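Local coordinates for protein amidohydrolase 2 (PDB 6UVZ) that is probably a hydrolase of the metal-dependent amidohydrolase superfamily, although its substrate and the reaction it carries out are not established, at residues R88-I102 and E120-P134. Residues are numbered along the deposited sequence; the frame is centred on the assembly and turned at random.
Sequences RVSPWMRVPINADGI and EFIAGLRAMAAKGLP
Val89 presses both its methyl groups onto the end of selenomethionine Met128, CG1 lying 3.6 Å from Met128 CE, while its CB rests against Phe121 CD1. In the (beta/alpha)8-barrel expected of amidohydrolases, this joins helix 119-131 to the loop that leads from strand 80-86 to strand 101-103. With CG1 anti to the backbone N (chi1 170°), Val89 also brings that methyl off-centre over the Phe121 ring in a CH-pi contact. The bend at the last torsion of Met128 (chi3 -71°) turns CE toward Val89, while its selenium lies 4.0 Å from Met93 SE and also touches Ile102 CB; Phe135 of the next strand packs on both Val89 and Met128. Beside this core the loop runs very close to the helix at Gly124, where a side chain would collide with Val89 CG1 and Ser90 N. Pro91 follows, setting CG against Ala123 CB.

Past the helix, Gly132 turns the chain in a Schellman motif. Leu133 CD1 then meets Val95 CG1 tip to tip, and a weak but straight bond from Ile102 N to Pro134 O (3.3 Å) links strand 101-103 to the residue that leads into the parallel strand 135-137.

At the polar edge the Glu120 side chain is extended beyond CG, and its carboxylate stands almost perpendicular to the Trp92 ring. Arg115 forms a salt bridge with OE2, which also makes a long one to Arg88 NH2 at 3.9 Å. With an alanine here, Arg115 and, more weakly, Arg88 are likely to lose a counter-charge. Glu120 OE1 sits 3.4 Å from Trp92 CZ2, near the plane of the indole.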
ATOM      1  N   ARG A  88     -10.116   4.478  12.106  1.00 33.13           N
ATOM      2  CA  ARG A  88     -10.452   3.278  12.861  1.00 28.56           C
ATOM      3  C   ARG A  88     -11.692   2.646  12.242  1.00 30.34           C
ATOM      4  O   ARG A  88     -12.761   3.264  12.219  1.00 40.98           O
ATOM      5  CB  ARG A  88     -10.685   3.605  14.337  1.00 37.15           C
ATOM      6  CG  ARG A  88     -10.966   2.389  15.204  1.00 68.12           C
ATOM      7  CD  ARG A  88     -11.008   2.756  16.679  1.00 76.19           C
ATOM      8  NE  ARG A  88     -11.329   1.605  17.517  1.00 82.76           N
ATOM      9  CZ  ARG A  88     -10.431   0.731  17.963  1.00 86.48           C
ATOM     10  NH1 ARG A  88      -9.151   0.872  17.649  1.00 71.94           N
ATOM     11  NH2 ARG A  88     -10.816  -0.287  18.720  1.00 99.21           N
ATOM     12  N   VAL A  89     -11.545   1.418  11.749  1.00 22.85           N
ATOM     13  CA  VAL A  89     -12.607   0.765  10.989  1.00 27.23           C
ATOM     14  C   VAL A  89     -13.798   0.492  11.898  1.00 30.57           C
ATOM     15  O   VAL A  89     -13.670  -0.170  12.934  1.00 35.45           O
ATOM     16  CB  VAL A  89     -12.097  -0.526  10.338  1.00 29.82           C
ATOM     17  CG1 VAL A  89     -13.256  -1.318   9.755  1.00 22.91           C
ATOM     18  CG2 VAL A  89     -11.072  -0.204   9.265  1.00 18.24           C
ATOM     19  N   SER A  90     -14.962   0.994  11.504  1.00 31.08           N
ATOM     20  CA  SER A  90     -16.216   0.777  12.211  1.00 29.89           C
ATOM     21  C   SER A  90     -17.352   1.266  11.315  1.00 36.71           C
ATOM     22  O   SER A  90     -17.135   2.123  10.456  1.00 31.59           O
ATOM     23  CB  SER A  90     -16.240   1.513  13.560  1.00 30.72           C
ATOM     24  OG  SER A  90     -16.253   2.918  13.375  1.00 45.09           O
ATOM     25  N   PRO A  91     -18.565   0.735  11.496  1.00 44.48           N
ATOM     26  CA  PRO A  91     -19.697   1.206  10.684  1.00 38.10           C
ATOM     27  C   PRO A  91     -20.179   2.597  11.074  1.00 37.86           C
ATOM     28  O   PRO A  91     -21.207   3.068  10.577  1.00 35.85           O
ATOM     29  CB  PRO A  91     -20.775   0.142  10.936  1.00 32.10           C
ATOM     30  CG  PRO A  91     -20.411  -0.464  12.243  1.00 23.71           C
ATOM     31  CD  PRO A  91     -18.918  -0.432  12.322  1.00 34.19           C
ATOM     32  N   TRP A  92     -19.442   3.261  11.971  1.00 27.85           N
ATOM     33  CA  TRP A  92     -19.702   4.648  12.342  1.00 26.92           C
ATOM     34  C   TRP A  92     -18.432   5.488  12.264  1.00 26.46           C
ATOM     35  O   TRP A  92     -18.336   6.520  12.936  1.00 27.85           O
ATOM     36  CB  TRP A  92     -20.300   4.733  13.748  1.00 16.48           C
ATOM     37  CG  TRP A  92     -19.425   4.105  14.787  1.00 27.30           C
ATOM     38  CD1 TRP A  92     -18.381   4.690  15.444  1.00 16.35           C
ATOM     39  CD2 TRP A  92     -19.508   2.764  15.281  1.00 30.93           C
ATOM     40  NE1 TRP A  92     -17.813   3.797  16.318  1.00 25.33           N
ATOM     41  CE2 TRP A  92     -18.486   2.606  16.238  1.00 24.47           C
ATOM     42  CE3 TRP A  92     -20.351   1.682  15.010  1.00 32.25           C
ATOM     43  CZ2 TRP A  92     -18.281   1.410  16.921  1.00 19.82           C
ATOM     44  CZ3 TRP A  92     -20.146   0.494  15.691  1.00 37.25           C
ATOM     45  CH2 TRP A  92     -19.122   0.370  16.637  1.00 30.36           C
HETATM   46  N   MSE A  93     -17.462   5.067  11.460  1.00 22.21           N
HETATM   47  CA  MSE A  93     -16.137   5.675  11.450  1.00 21.97           C
HETATM   48  C   MSE A  93     -16.111   7.066  10.826  1.00 26.08           C
HETATM   49  O   MSE A  93     -16.892   7.374   9.926  1.00 31.36           O
HETATM   50  CB  MSE A  93     -15.153   4.766  10.711  1.00 20.32           C
HETATM   51  CG  MSE A  93     -15.498   4.535   9.248  1.00 19.78           C
HETATM   52 SE   MSE A  93     -14.424   3.121   8.443  0.61 28.43          SE
HETATM   53  CE  MSE A  93     -12.658   3.855   8.803  1.00 17.36           C
ATOM     54  N   ARG A  94     -15.200   7.902  11.320  1.00 31.60           N
ATOM     55  CA  ARG A  94     -14.965   9.225  10.754  1.00 27.78           C
ATOM     56  C   ARG A  94     -14.005   9.088   9.579  1.00 25.07           C
ATOM     57  O   ARG A  94     -12.839   8.721   9.759  1.00 33.39           O
ATOM     58  CB  ARG A  94     -14.405  10.167  11.816  1.00 15.69           C
ATOM     59  CG  ARG A  94     -15.388  10.528  12.918  1.00 29.29           C
ATOM     60  CD  ARG A  94     -16.251  11.715  12.522  1.00 26.26           C
ATOM     61  NE  ARG A  94     -17.212  12.066  13.564  1.00 27.56           N
ATOM     62  CZ  ARG A  94     -17.941  13.179  13.564  1.00 25.06           C
ATOM     63  NH1 ARG A  94     -17.815  14.056  12.579  1.00 21.71           N
ATOM     64  NH2 ARG A  94     -18.793  13.414  14.552  1.00 24.27           N
ATOM     65  N   VAL A  95     -14.489   9.373   8.381  1.00 24.43           N
ATOM     66  CA  VAL A  95     -13.703   9.274   7.152  1.00 27.65           C
ATOM     67  C   VAL A  95     -13.498  10.680   6.607  1.00 30.22           C
ATOM     68  O   VAL A  95     -14.467  11.443   6.516  1.00 32.05           O
ATOM     69  CB  VAL A  95     -14.395   8.382   6.103  1.00 22.93           C
ATOM     70  CG1 VAL A  95     -13.588   8.350   4.815  1.00 23.59           C
ATOM     71  CG2 VAL A  95     -14.590   6.978   6.649  1.00 29.13           C
ATOM     72  N   PRO A  96     -12.272  11.068   6.252  1.00 33.31           N
ATOM     73  CA  PRO A  96     -12.072  12.381   5.632  1.00 28.25           C
ATOM     74  C   PRO A  96     -12.832  12.479   4.319  1.00 34.66           C
ATOM     75  O   PRO A  96     -12.844  11.544   3.515  1.00 48.22           O
ATOM     76  CB  PRO A  96     -10.556  12.447   5.415  1.00 27.11           C
ATOM     77  CG  PRO A  96      -9.988  11.456   6.381  1.00 27.81           C
ATOM     78  CD  PRO A  96     -11.001  10.357   6.469  1.00 35.70           C
ATOM     79  N   ILE A  97     -13.476  13.631   4.109  1.00 24.12           N
ATOM     80  CA  ILE A  97     -14.329  13.802   2.940  1.00 25.43           C
ATOM     81  C   ILE A  97     -13.525  13.805   1.645  1.00 28.43           C
ATOM     82  O   ILE A  97     -14.094  13.611   0.564  1.00 36.17           O
ATOM     83  CB  ILE A  97     -15.167  15.087   3.087  1.00 20.71           C
ATOM     84  CG1 ILE A  97     -16.368  15.064   2.135  1.00 27.71           C
ATOM     85  CG2 ILE A  97     -14.312  16.319   2.843  1.00 15.50           C
ATOM     86  CD1 ILE A  97     -17.322  16.219   2.332  1.00 15.55           C
ATOM     87  N   ASN A  98     -12.210  14.004   1.722  1.00 26.44           N
ATOM     88  CA  ASN A  98     -11.341  13.968   0.554  1.00 25.29           C
ATOM     89  C   ASN A  98     -10.569  12.660   0.438  1.00 24.80           C
ATOM     90  O   ASN A  98      -9.716  12.532  -0.447  1.00 41.75           O
ATOM     91  CB  ASN A  98     -10.364  15.145   0.585  1.00 28.03           C
ATOM     92  CG  ASN A  98      -9.411  15.079   1.764  1.00 35.34           C
ATOM     93  OD1 ASN A  98      -9.786  14.650   2.854  1.00 47.27           O
ATOM     94  ND2 ASN A  98      -8.171  15.502   1.547  1.00 41.17           N
ATOM     95  N   ALA A  99     -10.848  11.688   1.303  1.00 25.10           N
ATOM     96  CA  ALA A  99     -10.105  10.437   1.331  1.00 34.12           C
ATOM     97  C   ALA A  99     -10.717   9.433   0.362  1.00 27.41           C
ATOM     98  O   ALA A  99     -11.940   9.268   0.316  1.00 34.31           O
ATOM     99  CB  ALA A  99     -10.082   9.856   2.745  1.00 33.95           C
ATOM    100  N   ASP A 100      -9.861   8.767  -0.411  1.00 28.84           N
ATOM    101  CA  ASP A 100     -10.298   7.710  -1.312  1.00 28.57           C
ATOM    102  C   ASP A 100     -10.302   6.339  -0.650  1.00 28.12           C
ATOM    103  O   ASP A 100     -10.922   5.411  -1.181  1.00 33.32           O
ATOM    104  CB  ASP A 100      -9.405   7.673  -2.556  1.00 34.30           C
ATOM    105  CG  ASP A 100      -9.463   8.962  -3.355  1.00 43.82           C
ATOM    106  OD1 ASP A 100     -10.559   9.322  -3.832  1.00 46.34           O
ATOM    107  OD2 ASP A 100      -8.412   9.622  -3.496  1.00 50.52           O
ATOM    108  N   GLY A 101      -9.631   6.196   0.488  1.00 29.30           N
ATOM    109  CA  GLY A 101      -9.593   4.939   1.210  1.00 23.29           C
ATOM    110  C   GLY A 101      -9.060   5.162   2.607  1.00 21.06           C
ATOM    111  O   GLY A 101      -8.702   6.279   2.990  1.00 37.86           O
ATOM    112  N   ILE A 102      -9.001   4.073   3.369  1.00 25.63           N
ATOM    113  CA  ILE A 102      -8.632   4.113   4.779  1.00 28.99           C
ATOM    114  C   ILE A 102      -7.591   3.040   5.059  1.00 34.96           C
ATOM    115  O   ILE A 102      -7.680   1.923   4.536  1.00 34.08           O
ATOM    116  CB  ILE A 102      -9.867   3.921   5.690  1.00 20.21           C
ATOM    117  CG1 ILE A 102     -10.828   5.102   5.547  1.00 32.83           C
ATOM    118  CG2 ILE A 102      -9.451   3.751   7.143  1.00 23.79           C
ATOM    119  CD1 ILE A 102     -10.238   6.422   5.992  1.00 17.24           C
ATOM    120  N   GLU A 120     -17.231  -5.043  15.035  1.00 29.25           N
ATOM    121  CA  GLU A 120     -17.283  -3.690  14.491  1.00 24.73           C
ATOM    122  C   GLU A 120     -16.275  -3.507  13.364  1.00 33.09           C
ATOM    123  O   GLU A 120     -16.478  -2.663  12.484  1.00 41.67           O
ATOM    124  CB  GLU A 120     -17.048  -2.660  15.597  1.00 21.33           C
ATOM    125  CG  GLU A 120     -15.609  -2.556  16.075  1.00 31.17           C
ATOM    126  CD  GLU A 120     -15.420  -1.469  17.114  1.00 48.93           C
ATOM    127  OE1 GLU A 120     -16.375  -1.198  17.872  1.00 52.84           O
ATOM    128  OE2 GLU A 120     -14.320  -0.879  17.169  1.00 50.36           O
ATOM    129  N   PHE A 121     -15.191  -4.286  13.371  1.00 34.36           N
ATOM    130  CA  PHE A 121     -14.251  -4.247  12.258  1.00 30.67           C
ATOM    131  C   PHE A 121     -14.847  -4.902  11.019  1.00 40.19           C
ATOM    132  O   PHE A 121     -14.684  -4.397   9.903  1.00 48.93           O
ATOM    133  CB  PHE A 121     -12.941  -4.929  12.654  1.00 33.28           C
ATOM    134  CG  PHE A 121     -11.845  -4.780  11.636  1.00 30.63           C
ATOM    135  CD1 PHE A 121     -11.023  -3.666  11.643  1.00 26.90           C
ATOM    136  CD2 PHE A 121     -11.630  -5.759  10.678  1.00 28.57           C
ATOM    137  CE1 PHE A 121     -10.012  -3.526  10.710  1.00 27.87           C
ATOM    138  CE2 PHE A 121     -10.621  -5.625   9.742  1.00 28.39           C
ATOM    139  CZ  PHE A 121      -9.812  -4.507   9.758  1.00 30.52           C
ATOM    140  N   ILE A 122     -15.545  -6.026  11.199  1.00 40.97           N
ATOM    141  CA  ILE A 122     -16.200  -6.686  10.073  1.00 33.98           C
ATOM    142  C   ILE A 122     -17.326  -5.814   9.530  1.00 35.94           C
ATOM    143  O   ILE A 122     -17.460  -5.629   8.314  1.00 30.29           O
ATOM    144  CB  ILE A 122     -16.716  -8.074  10.492  1.00 31.65           C
ATOM    145  CG1 ILE A 122     -15.586  -8.903  11.105  1.00 42.08           C
ATOM    146  CG2 ILE A 122     -17.326  -8.797   9.302  1.00 19.89           C
ATOM    147  CD1 ILE A 122     -14.430  -9.144  10.166  1.00 41.47           C
ATOM    148  N   ALA A 123     -18.153  -5.267  10.424  1.00 33.52           N
ATOM    149  CA  ALA A 123     -19.229  -4.381   9.994  1.00 18.81           C
ATOM    150  C   ALA A 123     -18.684  -3.114   9.352  1.00 39.75           C
ATOM    151  O   ALA A 123     -19.309  -2.565   8.437  1.00 42.30           O
ATOM    152  CB  ALA A 123     -20.130  -4.033  11.178  1.00 18.59           C
ATOM    153  N   GLY A 124     -17.528  -2.635   9.814  1.00 37.71           N
ATOM    154  CA  GLY A 124     -16.914  -1.479   9.186  1.00 31.99           C
ATOM    155  C   GLY A 124     -16.439  -1.754   7.776  1.00 32.74           C
ATOM    156  O   GLY A 124     -16.458  -0.859   6.926  1.00 31.55           O
ATOM    157  N   LEU A 125     -16.006  -2.989   7.504  1.00 27.48           N
ATOM    158  CA  LEU A 125     -15.601  -3.349   6.149  1.00 27.83           C
ATOM    159  C   LEU A 125     -16.776  -3.268   5.185  1.00 37.42           C
ATOM    160  O   LEU A 125     -16.627  -2.800   4.050  1.00 35.66           O
ATOM    161  CB  LEU A 125     -14.991  -4.753   6.138  1.00 36.11           C
ATOM    162  CG  LEU A 125     -13.677  -4.964   6.895  1.00 37.71           C
ATOM    163  CD1 LEU A 125     -13.396  -6.448   7.081  1.00 37.54           C
ATOM    164  CD2 LEU A 125     -12.521  -4.295   6.175  1.00 28.72           C
ATOM    165  N   ARG A 126     -17.958  -3.713   5.621  1.00 34.51           N
ATOM    166  CA  ARG A 126     -19.136  -3.641   4.763  1.00 29.09           C
ATOM    167  C   ARG A 126     -19.534  -2.196   4.492  1.00 38.17           C
ATOM    168  O   ARG A 126     -19.999  -1.871   3.394  1.00 45.17           O
ATOM    169  CB  ARG A 126     -20.300  -4.399   5.398  1.00 28.26           C
ATOM    170  CG  ARG A 126     -19.945  -5.788   5.902  1.00 37.12           C
ATOM    171  CD  ARG A 126     -21.189  -6.546   6.336  1.00 39.29           C
ATOM    172  NE  ARG A 126     -20.872  -7.672   7.209  1.00 46.16           N
ATOM    173  CZ  ARG A 126     -20.487  -8.869   6.780  1.00 55.31           C
ATOM    174  NH1 ARG A 126     -20.364  -9.101   5.480  1.00 57.53           N
ATOM    175  NH2 ARG A 126     -20.220  -9.834   7.650  1.00 61.47           N
ATOM    176  N   ALA A 127     -19.360  -1.316   5.482  1.00 35.06           N
ATOM    177  CA  ALA A 127     -19.687   0.092   5.284  1.00 29.49           C
ATOM    178  C   ALA A 127     -18.767   0.732   4.251  1.00 38.26           C
ATOM    179  O   ALA A 127     -19.229   1.475   3.378  1.00 33.65           O
ATOM    180  CB  ALA A 127     -19.608   0.840   6.615  1.00 18.08           C
HETATM  181  N   MSE A 128     -17.470   0.452   4.332  1.00 40.59           N
HETATM  182  CA  MSE A 128     -16.509   0.959   3.361  1.00 37.22           C
HETATM  183  C   MSE A 128     -16.773   0.386   1.975  1.00 41.36           C
HETATM  184  O   MSE A 128     -16.622   1.078   0.967  1.00 32.81           O
HETATM  185  CB  MSE A 128     -15.080   0.631   3.798  1.00 36.65           C
HETATM  186  CG  MSE A 128     -14.612   1.401   5.019  1.00 48.02           C
HETATM  187 SE   MSE A 128     -12.769   0.983   5.496  0.80 49.23          SE
HETATM  188  CE  MSE A 128     -13.034  -0.823   6.153  1.00 62.56           C
ATOM    189  N   ALA A 129     -17.167  -0.890   1.935  1.00 41.33           N
ATOM    190  CA  ALA A 129     -17.466  -1.533   0.660  1.00 32.56           C
ATOM    191  C   ALA A 129     -18.638  -0.859  -0.039  1.00 32.53           C
ATOM    192  O   ALA A 129     -18.610  -0.661  -1.259  1.00 40.89           O
ATOM    193  CB  ALA A 129     -17.752  -3.017   0.874  1.00 32.84           C
ATOM    194  N   ALA A 130     -19.681  -0.501   0.713  1.00 34.01           N
ATOM    195  CA  ALA A 130     -20.827   0.169   0.112  1.00 26.25           C
ATOM    196  C   ALA A 130     -20.509   1.604  -0.285  1.00 36.36           C
ATOM    197  O   ALA A 130     -21.273   2.208  -1.046  1.00 36.34           O
ATOM    198  CB  ALA A 130     -22.017   0.141   1.068  1.00 26.35           C
ATOM    199  N   LYS A 131     -19.404   2.160   0.209  1.00 36.97           N
ATOM    200  CA  LYS A 131     -18.988   3.519  -0.107  1.00 24.11           C
ATOM    201  C   LYS A 131     -17.874   3.573  -1.143  1.00 34.26           C
ATOM    202  O   LYS A 131     -17.444   4.670  -1.511  1.00 26.54           O
ATOM    203  CB  LYS A 131     -18.539   4.237   1.170  1.00 28.18           C
ATOM    204  CG  LYS A 131     -19.669   4.606   2.119  1.00 35.73           C
ATOM    205  CD  LYS A 131     -20.432   5.820   1.614  1.00 47.24           C
ATOM    206  CE  LYS A 131     -21.428   6.324   2.647  1.00 53.05           C
ATOM    207  NZ  LYS A 131     -22.481   5.318   2.954  1.00 74.68           N
ATOM    208  N   GLY A 132     -17.398   2.426  -1.619  1.00 29.13           N
ATOM    209  CA  GLY A 132     -16.295   2.416  -2.561  1.00 31.34           C
ATOM    210  C   GLY A 132     -14.957   2.760  -1.947  1.00 38.87           C
ATOM    211  O   GLY A 132     -14.107   3.350  -2.620  1.00 49.03           O
ATOM    212  N   LEU A 133     -14.747   2.404  -0.682  1.00 31.22           N
ATOM    213  CA  LEU A 133     -13.512   2.728   0.022  1.00 31.03           C
ATOM    214  C   LEU A 133     -12.673   1.473   0.201  1.00 30.23           C
ATOM    215  O   LEU A 133     -13.042   0.596   1.000  1.00 38.25           O
ATOM    216  CB  LEU A 133     -13.820   3.358   1.382  1.00 29.28           C
ATOM    217  CG  LEU A 133     -14.555   4.699   1.372  1.00 27.62           C
ATOM    218  CD1 LEU A 133     -14.893   5.130   2.791  1.00 32.65           C
ATOM    219  CD2 LEU A 133     -13.720   5.759   0.675  1.00 23.93           C
ATOM    220  N   PRO A 134     -11.559   1.328  -0.511  1.00 21.22           N
ATOM    221  CA  PRO A 134     -10.675   0.184  -0.273  1.00 26.44           C
ATOM    222  C   PRO A 134      -9.984   0.297   1.077  1.00 35.50           C
ATOM    223  O   PRO A 134      -9.814   1.384   1.634  1.00 39.30           O
ATOM    224  CB  PRO A 134      -9.662   0.262  -1.422  1.00 19.49           C
ATOM    225  CG  PRO A 134     -10.293   1.164  -2.443  1.00 34.44           C
ATOM    226  CD  PRO A 134     -11.119   2.135  -1.659  1.00 26.40           C
TER